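Exo beta-1,2-glucooligosaccharide sophorohydrolase (non-reducing end) (Parabacteroides distasonis ATCC 8503, PDB 5Z06) hydrolyses linear beta-1,2-glucan and beta-1,2-glucooligosaccharides of four or more units, releasing sophorose from the non-reducing end. Local coordinates at residues S23-K26 with W32-N35; Y58-A61 with D65-S68; R82-L87 with N145-T150; N104-Y109 with T113-L118; R121-D126 with L139-L144. All coordinates share one frame; numbering follows the deposited sequence.

Interaction 1 of 5, residues S23-K26 with W32-N35; sequences SQAK and WIKN
A25 and I33 meet across the interior of a beta-sandwich, A25 on strand 23-28 of the five-stranded sheet and I33 on the short strand 32-33 of the facing seven-stranded one. The chain crosses from one layer to the other between them, so side chains, not backbone bonds, join the two segments. The CG2 branch of I33 does most of the reaching: it sits 4.0 Å from A25 CB and presses closer still on the backbone, 3.2 Å from K26 O. CG1 and CD1 of I33 lie alongside the same A25 methyl. Their placement follows from chi1 of -179°, which sets CG1 anti to the backbone nitrogen and leaves CG2 between nitrogen and carbonyl carbon. N35 closes in on A25 from another side, its CB 3.8 Å from A25 CB.

Further out, both polar and apolar neighbours surround the pair. H38 is a shared second-shell partner: its backbone N bonds N35 OD1, while its ring ND1 bonds A25 O. W66 and S68 of strand 65-71 and L56 of strand 53-59 pack on I33, and L40 lies against A25. K34, next to I33, forms a salt bridge with E55. The amide of N35 folds back on its own chain, ND2 donating to I33 O at 3.0 Å and 162°, with the nitrogen in the carbonyl plane.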
# COMPACT_ATOMS: atom_id res chain seq x y z
N SER A 23 7.10 15.19 -11.03
CA SER A 23 7.22 16.45 -11.71
C SER A 23 8.40 16.37 -12.63
O SER A 23 9.26 15.49 -12.52
CB SER A 23 7.41 17.60 -10.74
OG SER A 23 8.61 17.46 -10.03
N GLN A 24 8.43 17.30 -13.55
CA GLN A 24 9.54 17.42 -14.45
C GLN A 24 9.86 18.90 -14.47
O GLN A 24 8.98 19.75 -14.32
CB GLN A 24 9.16 16.86 -15.81
CG GLN A 24 10.29 16.83 -16.82
CD GLN A 24 9.87 16.28 -18.19
OE1 GLN A 24 8.68 16.05 -18.46
NE2 GLN A 24 10.86 16.06 -19.06
N ALA A 25 11.13 19.21 -14.62
CA ALA A 25 11.56 20.58 -14.84
C ALA A 25 12.83 20.52 -15.65
O ALA A 25 13.77 19.82 -15.31
CB ALA A 25 11.75 21.31 -13.53
N LYS A 26 12.82 21.22 -16.77
CA LYS A 26 13.94 21.18 -17.68
C LYS A 26 13.99 22.50 -18.38
O LYS A 26 13.03 23.26 -18.37
CB LYS A 26 13.83 20.03 -18.68
CG LYS A 26 12.52 19.96 -19.44
CD LYS A 26 12.33 18.63 -20.19
CE LYS A 26 13.02 18.58 -21.54
NZ LYS A 26 12.13 18.03 -22.60
N TRP A 32 16.32 29.11 -17.39
CA TRP A 32 16.61 28.24 -16.30
C TRP A 32 15.34 27.94 -15.55
O TRP A 32 14.44 28.76 -15.49
CB TRP A 32 17.67 28.87 -15.39
CG TRP A 32 18.03 27.98 -14.26
CD1 TRP A 32 18.58 26.72 -14.34
CD2 TRP A 32 17.80 28.23 -12.88
NE1 TRP A 32 18.73 26.19 -13.07
CE2 TRP A 32 18.26 27.10 -12.16
CE3 TRP A 32 17.28 29.31 -12.16
CZ2 TRP A 32 18.21 27.03 -10.78
CZ3 TRP A 32 17.22 29.23 -10.77
CH2 TRP A 32 17.70 28.11 -10.10
N ILE A 33 15.26 26.73 -15.04
CA ILE A 33 14.30 26.39 -14.01
C ILE A 33 14.98 25.53 -12.95
O ILE A 33 15.74 24.60 -13.26
CB ILE A 33 13.02 25.72 -14.57
CG1 ILE A 33 12.06 25.42 -13.43
CG2 ILE A 33 13.34 24.45 -15.37
CD1 ILE A 33 10.63 25.21 -13.88
N LYS A 34 14.68 25.85 -11.70
CA LYS A 34 15.31 25.19 -10.59
C LYS A 34 14.75 23.79 -10.54
O LYS A 34 13.53 23.61 -10.63
CB LYS A 34 15.02 25.93 -9.28
CG LYS A 34 15.81 25.39 -8.11
CD LYS A 34 15.43 26.12 -6.83
CE LYS A 34 15.92 25.43 -5.59
NZ LYS A 34 15.48 26.15 -4.36
N ASN A 35 15.64 22.82 -10.40
CA ASN A 35 15.27 21.42 -10.41
C ASN A 35 16.32 20.58 -9.72
O ASN A 35 17.49 20.95 -9.68
CB ASN A 35 15.09 20.90 -11.85
CG ASN A 35 16.41 20.79 -12.59
OD1 ASN A 35 16.96 19.70 -12.71
ND2 ASN A 35 16.95 21.91 -13.05

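Interaction 2 of 5, residues Y58-A61 with D65-S68; sequences YVSA and DWYS
Y58 and W66 press their aromatic side chains together. W66 CZ2 lies over one face of the tyrosine ring, offset toward its rim and 3.5 Å from Y58 CG. The planes are inclined at 40°, so this is an oblique meeting, neither a stack nor an edge-to-face pair. Beside it runs a CH-pi contact: Y58 CB stands 3.8 Å from the centroid of the five-membered ring of W66, over the indole face. Both side chains have chi1 close to +60°, which carries each ring out between its own backbone nitrogen and carbonyl carbon and toward the other strand.

The two strands belong to opposite layers of the beta-sandwich, 53-59 in the seven-stranded sheet and 65-71 in the five-stranded one, and W66 reaches across from the second to the first. L160 of strand 155-161 and Y27 of strand 23-28 also pack against the indole, making this pair part of the hydrophobic filling between the sheets.

One polar bond crosses the contact. The indole NE1 of W66 donates to S60 OG at 2.9 Å and 160°, with the oxygen near the ring plane, so the bond helps fix the rotation of the indole while its face rests on Y58. V59 O adds a close approach, 3.5 Å from W66 CD1. At the far end of the tyrosine, the Y58 hydroxyl bonds A101 O, and at the start of the second segment D65 pairs with R161.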
# COMPACT_ATOMS: atom_id res chain seq x y z
N TYR A 58 12.32 30.12 -11.90
CA TYR A 58 12.71 30.12 -13.30
C TYR A 58 13.24 31.45 -13.78
O TYR A 58 12.97 32.49 -13.20
CB TYR A 58 11.52 29.70 -14.17
CG TYR A 58 10.33 30.62 -14.05
CD1 TYR A 58 9.39 30.44 -13.03
CD2 TYR A 58 10.17 31.71 -14.92
CE1 TYR A 58 8.29 31.29 -12.90
CE2 TYR A 58 9.08 32.58 -14.80
CZ TYR A 58 8.15 32.38 -13.79
OH TYR A 58 7.08 33.23 -13.64
N VAL A 59 13.97 31.36 -14.89
CA VAL A 59 14.39 32.49 -15.70
C VAL A 59 13.91 32.20 -17.11
O VAL A 59 14.32 31.22 -17.74
CB VAL A 59 15.92 32.67 -15.68
CG1 VAL A 59 16.33 33.86 -16.53
CG2 VAL A 59 16.41 32.86 -14.25
N SER A 60 13.03 33.05 -17.60
CA SER A 60 12.56 32.97 -18.97
C SER A 60 13.43 33.97 -19.73
O SER A 60 13.20 35.17 -19.64
CB SER A 60 11.08 33.35 -19.03
OG SER A 60 10.33 32.61 -18.08
N ALA A 61 14.45 33.47 -20.42
CA ALA A 61 15.39 34.32 -21.13
C ALA A 61 15.13 34.25 -22.64
O ALA A 61 14.80 33.18 -23.17
CB ALA A 61 16.83 33.92 -20.83
N ASP A 65 14.47 28.32 -23.29
CA ASP A 65 13.18 27.77 -22.97
C ASP A 65 13.27 27.03 -21.66
O ASP A 65 14.34 26.61 -21.26
CB ASP A 65 12.74 26.81 -24.08
CG ASP A 65 11.22 26.69 -24.19
OD1 ASP A 65 10.46 27.54 -23.66
OD2 ASP A 65 10.80 25.72 -24.83
N TRP A 66 12.13 26.90 -20.98
CA TRP A 66 12.01 25.95 -19.92
C TRP A 66 10.65 25.29 -19.96
O TRP A 66 9.69 25.81 -20.53
CB TRP A 66 12.30 26.59 -18.55
CG TRP A 66 11.41 27.70 -18.11
CD1 TRP A 66 11.68 29.04 -18.18
CD2 TRP A 66 10.13 27.59 -17.50
NE1 TRP A 66 10.64 29.76 -17.65
CE2 TRP A 66 9.67 28.90 -17.22
CE3 TRP A 66 9.31 26.51 -17.16
CZ2 TRP A 66 8.44 29.15 -16.62
CZ3 TRP A 66 8.10 26.75 -16.56
CH2 TRP A 66 7.67 28.07 -16.30
N TYR A 67 10.59 24.11 -19.36
CA TYR A 67 9.39 23.32 -19.28
C TYR A 67 9.29 22.75 -17.88
O TYR A 67 10.29 22.30 -17.30
CB TYR A 67 9.44 22.19 -20.29
CG TYR A 67 8.22 21.32 -20.23
CD1 TYR A 67 7.01 21.75 -20.75
CD2 TYR A 67 8.27 20.06 -19.61
CE1 TYR A 67 5.88 20.96 -20.67
CE2 TYR A 67 7.15 19.26 -19.52
CZ TYR A 67 5.97 19.70 -20.05
OH TYR A 67 4.87 18.91 -19.97
N SER A 68 8.09 22.77 -17.33
CA SER A 68 7.82 22.03 -16.14
C SER A 68 6.48 21.36 -16.27
O SER A 68 5.61 21.86 -16.96
CB SER A 68 7.80 22.94 -14.93
OG SER A 68 7.76 22.14 -13.78

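Interaction 3 of 5, residues R82-L87 with N145-T150; sequences REPSTL and NAVNDT
V147 turns CG1 anti to its own nitrogen (chi1 175°), and this branch runs up against the ring of P84. The pyrrolidine and the valine cross at about a right angle, with P84 CG only 3.4 Å from V147 CG1, tighter than usual for two carbons. P84 CD completes the grip, resting 3.4 Å from V147 O. One residue back, E83 swings CG beside its backbone N (chi1 -65°) and then runs out extended, so that its side chain lies alongside that of N148, pointing the same way. E83 OE2 comes to 3.8 Å from N148 CB, and E83 CB sits beside V147 O.

The contact lies where the chain enters strand 86-93 of the sandwich, just ahead of a classic beta bulge in which S85 and T86 both face L180. It is met by the long loop between strands 132-138 and 155-161. P84 also touches L179, and V147 leans on L155 and I152, so the valine and proline bury themselves against both sheets.

The carboxylate of E83 meets carbon rather than a charged or donor group of N145-T150; the two segments are therefore held by close apolar fit, with E83 on the exposed side of the contact.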
# COMPACT_ATOMS: atom_id res chain seq x y z
N ARG A 82 -14.65 12.88 -8.99
CA ARG A 82 -15.66 13.88 -9.25
C ARG A 82 -15.46 14.34 -10.67
O ARG A 82 -14.32 14.41 -11.15
CB ARG A 82 -15.48 15.07 -8.32
CG ARG A 82 -15.71 14.76 -6.88
CD ARG A 82 -15.69 16.04 -6.11
NE ARG A 82 -15.33 15.85 -4.71
CZ ARG A 82 -16.14 15.45 -3.72
NH1 ARG A 82 -17.42 15.14 -3.93
NH2 ARG A 82 -15.65 15.36 -2.50
N GLU A 83 -16.56 14.64 -11.35
CA GLU A 83 -16.45 15.17 -12.71
C GLU A 83 -15.96 16.59 -12.56
O GLU A 83 -16.58 17.37 -11.84
CB GLU A 83 -17.78 15.08 -13.45
CG GLU A 83 -18.21 13.63 -13.65
CD GLU A 83 -19.42 13.50 -14.55
OE1 GLU A 83 -20.02 14.54 -14.90
OE2 GLU A 83 -19.76 12.35 -14.91
N PRO A 84 -14.78 16.90 -13.12
CA PRO A 84 -14.22 18.19 -12.86
C PRO A 84 -14.59 19.17 -13.97
O PRO A 84 -14.78 18.76 -15.11
CB PRO A 84 -12.73 17.92 -12.88
CG PRO A 84 -12.56 16.87 -13.93
CD PRO A 84 -13.86 16.09 -13.95
N SER A 85 -14.69 20.44 -13.60
CA SER A 85 -14.82 21.53 -14.56
C SER A 85 -13.64 22.48 -14.53
O SER A 85 -13.47 23.26 -15.46
CB SER A 85 -16.07 22.35 -14.26
OG SER A 85 -17.23 21.63 -14.61
N THR A 86 -12.83 22.42 -13.47
CA THR A 86 -11.83 23.45 -13.22
C THR A 86 -10.50 22.82 -12.82
O THR A 86 -10.47 21.78 -12.16
CB THR A 86 -12.28 24.44 -12.12
OG1 THR A 86 -12.23 23.80 -10.85
CG2 THR A 86 -13.70 24.95 -12.36
N LEU A 87 -9.41 23.44 -13.25
CA LEU A 87 -8.10 23.21 -12.68
C LEU A 87 -7.91 24.27 -11.63
O LEU A 87 -7.71 25.44 -11.95
CB LEU A 87 -7.02 23.32 -13.74
CG LEU A 87 -5.57 23.31 -13.24
CD1 LEU A 87 -5.24 21.97 -12.60
CD2 LEU A 87 -4.66 23.58 -14.42
N ASN A 145 -13.26 19.03 -23.52
CA ASN A 145 -14.66 18.61 -23.51
C ASN A 145 -14.93 17.99 -22.13
O ASN A 145 -14.04 17.97 -21.27
CB ASN A 145 -14.92 17.60 -24.66
CG ASN A 145 -14.45 18.12 -26.03
OD1 ASN A 145 -14.50 19.31 -26.31
ND2 ASN A 145 -13.98 17.21 -26.87
N ALA A 146 -16.16 17.50 -21.92
CA ALA A 146 -16.56 16.88 -20.64
C ALA A 146 -15.53 15.86 -20.11
O ALA A 146 -15.11 14.93 -20.82
CB ALA A 146 -17.92 16.21 -20.79
N VAL A 147 -15.10 16.06 -18.87
CA VAL A 147 -14.12 15.19 -18.23
C VAL A 147 -14.88 14.31 -17.25
O VAL A 147 -15.68 14.81 -16.47
CB VAL A 147 -13.02 16.00 -17.52
CG1 VAL A 147 -12.07 15.10 -16.74
CG2 VAL A 147 -12.24 16.81 -18.53
N ASN A 148 -14.62 13.01 -17.28
CA ASN A 148 -15.25 12.08 -16.36
C ASN A 148 -14.34 10.87 -16.19
O ASN A 148 -13.25 10.84 -16.77
CB ASN A 148 -16.61 11.65 -16.91
CG ASN A 148 -16.53 11.21 -18.35
OD1 ASN A 148 -15.84 10.25 -18.69
ND2 ASN A 148 -17.21 11.93 -19.20
N ASP A 149 -14.79 9.87 -15.42
CA ASP A 149 -13.98 8.69 -15.09
C ASP A 149 -13.40 7.94 -16.28
O ASP A 149 -12.28 7.43 -16.20
CB ASP A 149 -14.79 7.73 -14.21
CG ASP A 149 -15.06 8.29 -12.84
OD1 ASP A 149 -14.44 9.31 -12.50
OD2 ASP A 149 -15.88 7.73 -12.11
N THR A 150 -14.13 7.95 -17.40
CA THR A 150 -13.68 7.27 -18.61
C THR A 150 -12.50 7.95 -19.30
O THR A 150 -11.80 7.32 -20.06
CB THR A 150 -14.82 7.16 -19.65
OG1 THR A 150 -15.09 8.46 -20.20
CG2 THR A 150 -16.10 6.55 -19.05

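Interaction 4 of 5, residues N104-Y109 with T113-L118; sequences NIAIRY and TYTQYL
I105 and L118 form an antiparallel hydrogen-bonded pair, joining both ways: I105 N donates to L118 O at 2.8 Å, and L118 N to I105 O at 2.7 Å. Farther along, the register slips by one residue, and the side chain of T115 takes up the difference. With chi1 of 67°, its OG1 comes between the backbone nitrogen and carbonyl carbon, where it accepts from I107 N at 2.9 Å and donates in turn to Q116 O, from above that carbonyl plane. T115 N then returns a bond to I107 O, almost on the C=O line, and Y109 N closes on T113 O at 2.7 Å. Both backbone groups of I107 are thus satisfied within this hairpin-like pairing.

Two tyrosines receive side-chain carbons from strand 104-109. A106 CB sits over the centre of the Y117 ring, 3.3 Å from its centroid, a tight CH-pi contact, while R108 CG lies over the face of Y114. The guanidinium turns nearly perpendicular to that ring. Its NE pairs with E69, and the Y114 hydroxyl bonds that of Y67. N104 OD1 is met by N119, and T113 OG1 by D111.

The alternate backbone groups of N104, A106 and R108 bond strand 155-161, which puts strand 104-109 inside the five-stranded sheet. The 113-118 segment runs along its other flank and leads into the edge strand 118-119. I105 and L118 point to I137 of strand 132-138, in the opposite layer.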
# COMPACT_ATOMS: atom_id res chain seq x y z
N ASN A 104 2.93 30.26 -18.75
CA ASN A 104 1.82 29.71 -19.48
C ASN A 104 1.58 28.30 -18.96
O ASN A 104 2.50 27.62 -18.49
CB ASN A 104 2.10 29.68 -20.99
CG ASN A 104 2.24 31.07 -21.59
OD1 ASN A 104 1.78 32.07 -21.04
ND2 ASN A 104 2.90 31.14 -22.74
N ILE A 105 0.33 27.87 -19.05
CA ILE A 105 -0.11 26.66 -18.42
C ILE A 105 -1.02 25.91 -19.37
O ILE A 105 -1.83 26.51 -20.05
CB ILE A 105 -0.80 26.93 -17.06
CG1 ILE A 105 -1.34 25.63 -16.46
CG2 ILE A 105 -1.92 27.95 -17.19
CD1 ILE A 105 -1.63 25.77 -14.98
N ALA A 106 -0.85 24.60 -19.37
CA ALA A 106 -1.51 23.68 -20.25
C ALA A 106 -1.67 22.37 -19.52
O ALA A 106 -1.24 22.21 -18.37
CB ALA A 106 -0.70 23.48 -21.51
N ILE A 107 -2.35 21.44 -20.16
CA ILE A 107 -2.49 20.10 -19.61
C ILE A 107 -1.87 19.18 -20.63
O ILE A 107 -2.15 19.30 -21.82
CB ILE A 107 -3.95 19.78 -19.25
CG1 ILE A 107 -4.33 20.61 -18.01
CG2 ILE A 107 -4.13 18.29 -18.98
CD1 ILE A 107 -5.79 20.61 -17.63
N ARG A 108 -0.97 18.32 -20.16
CA ARG A 108 -0.38 17.32 -21.01
C ARG A 108 -1.24 16.09 -20.93
O ARG A 108 -1.55 15.62 -19.82
CB ARG A 108 1.05 16.98 -20.58
CG ARG A 108 1.71 16.02 -21.57
CD ARG A 108 3.15 15.64 -21.27
NE ARG A 108 3.33 15.10 -19.94
CZ ARG A 108 2.93 13.90 -19.50
NH1 ARG A 108 2.26 13.05 -20.27
NH2 ARG A 108 3.19 13.56 -18.25
N TYR A 109 -1.59 15.55 -22.10
CA TYR A 109 -2.35 14.32 -22.21
C TYR A 109 -1.44 13.14 -21.98
O TYR A 109 -0.21 13.27 -22.07
CB TYR A 109 -3.04 14.18 -23.57
CG TYR A 109 -4.14 15.20 -23.81
CD1 TYR A 109 -5.36 15.11 -23.13
CD2 TYR A 109 -3.97 16.26 -24.70
CE1 TYR A 109 -6.38 16.03 -23.35
CE2 TYR A 109 -4.97 17.19 -24.92
CZ TYR A 109 -6.17 17.06 -24.25
OH TYR A 109 -7.15 17.97 -24.46
N THR A 113 0.66 14.75 -26.09
CA THR A 113 0.14 15.94 -26.74
C THR A 113 -0.42 16.81 -25.64
O THR A 113 -0.62 16.37 -24.50
CB THR A 113 -0.95 15.65 -27.80
OG1 THR A 113 -2.12 15.11 -27.17
CG2 THR A 113 -0.43 14.72 -28.90
N TYR A 114 -0.68 18.05 -26.01
CA TYR A 114 -1.03 19.07 -25.06
C TYR A 114 -2.32 19.75 -25.43
O TYR A 114 -2.76 19.76 -26.58
CB TYR A 114 0.08 20.11 -25.03
CG TYR A 114 1.36 19.62 -24.40
CD1 TYR A 114 2.28 18.87 -25.13
CD2 TYR A 114 1.64 19.91 -23.07
CE1 TYR A 114 3.45 18.44 -24.55
CE2 TYR A 114 2.81 19.50 -22.49
CZ TYR A 114 3.70 18.76 -23.22
OH TYR A 114 4.84 18.36 -22.61
N THR A 115 -2.90 20.38 -24.43
CA THR A 115 -3.93 21.33 -24.67
C THR A 115 -3.22 22.61 -25.12
O THR A 115 -1.99 22.69 -25.12
CB THR A 115 -4.74 21.63 -23.40
OG1 THR A 115 -3.92 22.30 -22.44
CG2 THR A 115 -5.35 20.35 -22.81
N GLN A 116 -4.01 23.60 -25.50
CA GLN A 116 -3.50 24.94 -25.68
C GLN A 116 -3.02 25.48 -24.32
O GLN A 116 -3.52 25.09 -23.25
CB GLN A 116 -4.57 25.85 -26.29
CG GLN A 116 -5.74 26.17 -25.36
CD GLN A 116 -7.03 26.54 -26.08
OE1 GLN A 116 -7.53 25.78 -26.91
NE2 GLN A 116 -7.59 27.69 -25.75
N TYR A 117 -2.01 26.35 -24.39
CA TYR A 117 -1.49 27.05 -23.22
C TYR A 117 -2.26 28.33 -22.96
O TYR A 117 -2.57 29.08 -23.87
CB TYR A 117 -0.01 27.39 -23.42
CG TYR A 117 0.91 26.23 -23.17
CD1 TYR A 117 1.19 25.32 -24.19
CD2 TYR A 117 1.48 26.02 -21.90
CE1 TYR A 117 2.03 24.24 -23.97
CE2 TYR A 117 2.33 24.94 -21.66
CZ TYR A 117 2.59 24.05 -22.71
OH TYR A 117 3.41 22.97 -22.54
N LEU A 118 -2.53 28.57 -21.69
CA LEU A 118 -3.19 29.77 -21.24
C LEU A 118 -2.19 30.55 -20.43
O LEU A 118 -1.34 29.96 -19.78
CB LEU A 118 -4.38 29.40 -20.37
CG LEU A 118 -5.44 28.53 -21.05
CD1 LEU A 118 -6.41 28.03 -19.99
CD2 LEU A 118 -6.15 29.33 -22.15

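Interaction 5 of 5, residues R121-D126 with L139-L144; sequences RNYLKD and LEDFGL
The hydroxyl of Y123 donates a hydrogen bond to D141 OD2 at 2.6 Å, the one polar bond of this contact. The two side chains approach from opposite directions, and the tyrosine uses the anti lone pair of OD2, the one turned away from the other carboxylate oxygen. OD2 lies close to the plane of the ring at its edge, 3.2 Å from Y123 CE1, and the carboxylate is tilted 38° from the ring plane. A short bond from a phenol to a carboxylate would probably favour the charged form of the aspartate. The carboxylate gets its direction from chi1 of -60°, which lays CG beside its own nitrogen, while the ring of Y123 has N122 CB over one face, 3.9 Å above its plane.

Two turns carry these groups. On one side, R121 and N122 lie in a short 3-10 segment. On the other, residues 139-144 form a compact turn that carries D141, with G143 N bonded to E140 O at 2.7 Å and G143 itself at positive phi.

The bond thus joins the loop after strand 118-119 to the loop that follows strand 132-138. L118, from the edge of the five-stranded sheet, packs against Y123, D141 and F142. V135 touches the tyrosine from strand 132-138, and F142 reaches inward to I137 and to I107 of strand 104-109, which sets the contact between L118 and I107 of one sheet and V135 and I137 of the other.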
# COMPACT_ATOMS: atom_id res chain seq x y z
N ARG A 121 -1.64 34.65 -15.81
CA ARG A 121 -2.07 36.00 -15.40
C ARG A 121 -3.58 36.23 -15.50
O ARG A 121 -4.16 36.96 -14.69
CB ARG A 121 -1.35 37.07 -16.25
CG ARG A 121 -1.85 37.22 -17.69
CD ARG A 121 -1.16 38.33 -18.45
NE ARG A 121 -1.27 39.60 -17.73
CZ ARG A 121 -0.75 40.76 -18.13
NH1 ARG A 121 -0.10 40.85 -19.29
NH2 ARG A 121 -0.91 41.83 -17.37
N ASN A 122 -4.19 35.60 -16.50
CA ASN A 122 -5.63 35.72 -16.74
C ASN A 122 -6.53 35.13 -15.67
O ASN A 122 -7.73 35.38 -15.71
CB ASN A 122 -5.99 35.08 -18.08
CG ASN A 122 -5.31 35.76 -19.22
OD1 ASN A 122 -4.97 36.92 -19.13
ND2 ASN A 122 -5.09 35.04 -20.29
N TYR A 123 -5.96 34.34 -14.76
CA TYR A 123 -6.71 33.70 -13.67
C TYR A 123 -6.21 34.10 -12.30
O TYR A 123 -6.58 33.47 -11.30
CB TYR A 123 -6.62 32.20 -13.82
CG TYR A 123 -7.02 31.77 -15.18
CD1 TYR A 123 -8.35 31.66 -15.52
CD2 TYR A 123 -6.07 31.57 -16.17
CE1 TYR A 123 -8.74 31.30 -16.80
CE2 TYR A 123 -6.44 31.20 -17.45
CZ TYR A 123 -7.78 31.08 -17.75
OH TYR A 123 -8.15 30.71 -19.01
N LEU A 124 -5.42 35.16 -12.26
CA LEU A 124 -4.82 35.66 -11.05
C LEU A 124 -5.36 37.08 -10.93
O LEU A 124 -4.91 37.99 -11.60
CB LEU A 124 -3.29 35.63 -11.21
CG LEU A 124 -2.36 35.11 -10.11
CD1 LEU A 124 -3.05 34.53 -8.89
CD2 LEU A 124 -1.41 34.08 -10.71
N LYS A 125 -6.38 37.24 -10.10
CA LYS A 125 -6.95 38.56 -9.83
C LYS A 125 -5.84 39.42 -9.22
O LYS A 125 -5.53 40.50 -9.71
CB LYS A 125 -8.13 38.47 -8.85
CG LYS A 125 -9.34 39.33 -9.21
CD LYS A 125 -9.90 40.03 -7.97
CE LYS A 125 -11.16 40.83 -8.29
NZ LYS A 125 -12.41 40.04 -8.02
N ASP A 126 -5.23 38.86 -8.19
CA ASP A 126 -4.32 39.55 -7.31
C ASP A 126 -2.92 38.90 -7.46
O ASP A 126 -2.75 37.73 -7.14
CB ASP A 126 -4.89 39.38 -5.90
CG ASP A 126 -4.11 40.12 -4.85
OD1 ASP A 126 -3.03 40.66 -5.16
OD2 ASP A 126 -4.60 40.14 -3.70
N LEU A 139 -11.69 24.20 -17.23
CA LEU A 139 -11.13 23.22 -18.14
C LEU A 139 -11.53 23.51 -19.57
O LEU A 139 -10.77 23.28 -20.50
CB LEU A 139 -11.55 21.80 -17.70
CG LEU A 139 -10.91 21.35 -16.38
CD1 LEU A 139 -11.39 19.96 -16.01
CD2 LEU A 139 -9.38 21.35 -16.44
N GLU A 140 -12.75 24.00 -19.72
CA GLU A 140 -13.24 24.68 -20.94
C GLU A 140 -12.16 25.52 -21.65
O GLU A 140 -11.92 25.34 -22.86
CB GLU A 140 -14.40 25.58 -20.51
CG GLU A 140 -15.45 25.88 -21.55
CD GLU A 140 -16.52 26.80 -20.99
OE1 GLU A 140 -16.52 27.05 -19.76
OE2 GLU A 140 -17.34 27.29 -21.78
N ASP A 141 -11.47 26.39 -20.90
CA ASP A 141 -10.42 27.29 -21.46
C ASP A 141 -9.23 26.53 -22.08
O ASP A 141 -8.61 27.04 -23.02
CB ASP A 141 -9.92 28.29 -20.41
CG ASP A 141 -11.03 29.21 -19.86
OD1 ASP A 141 -12.22 29.01 -20.20
OD2 ASP A 141 -10.73 30.14 -19.07
N PHE A 142 -8.94 25.32 -21.57
CA PHE A 142 -7.95 24.42 -22.22
C PHE A 142 -8.50 23.73 -23.46
O PHE A 142 -7.76 23.04 -24.18
CB PHE A 142 -7.42 23.35 -21.25
CG PHE A 142 -6.64 23.91 -20.09
CD1 PHE A 142 -5.37 24.46 -20.29
CD2 PHE A 142 -7.15 23.88 -18.80
CE1 PHE A 142 -4.65 24.98 -19.22
CE2 PHE A 142 -6.44 24.40 -17.73
CZ PHE A 142 -5.18 24.95 -17.94
N GLY A 143 -9.79 23.92 -23.73
CA GLY A 143 -10.44 23.30 -24.87
C GLY A 143 -10.73 21.85 -24.56
O GLY A 143 -10.73 21.01 -25.45
N LEU A 144 -10.95 21.56 -23.27
CA LEU A 144 -11.31 20.22 -22.82
C LEU A 144 -12.82 20.07 -22.82
O LEU A 144 -13.54 20.85 -22.17
CB LEU A 144 -10.78 19.94 -21.40
CG LEU A 144 -9.26 19.77 -21.27
CD1 LEU A 144 -8.82 19.96 -19.84
CD2 LEU A 144 -8.84 18.42 -21.81

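Overall arrangement
From the N terminus, interaction 1 closes the short connection between strands 23-28 and 32-33, and, further on, interaction 2 closes the turn between 53-59 and 65-71. The two touch, W32 O bonding V59 N and Q24 O bonding S68 OG, and together they join the two sheets. Interaction 3 then opens the widest loop, 82-150, with interactions 4 and 5 nested inside it one after the other. Interaction 2 touches interaction 4; L87 of interaction 3 packs on I105 of interaction 4, and S85 O to L139 N links interaction 3 with interaction 5. Interactions 1 and 3, their centres about 28 Å apart, do not touch, although both reach the seven-stranded sheet.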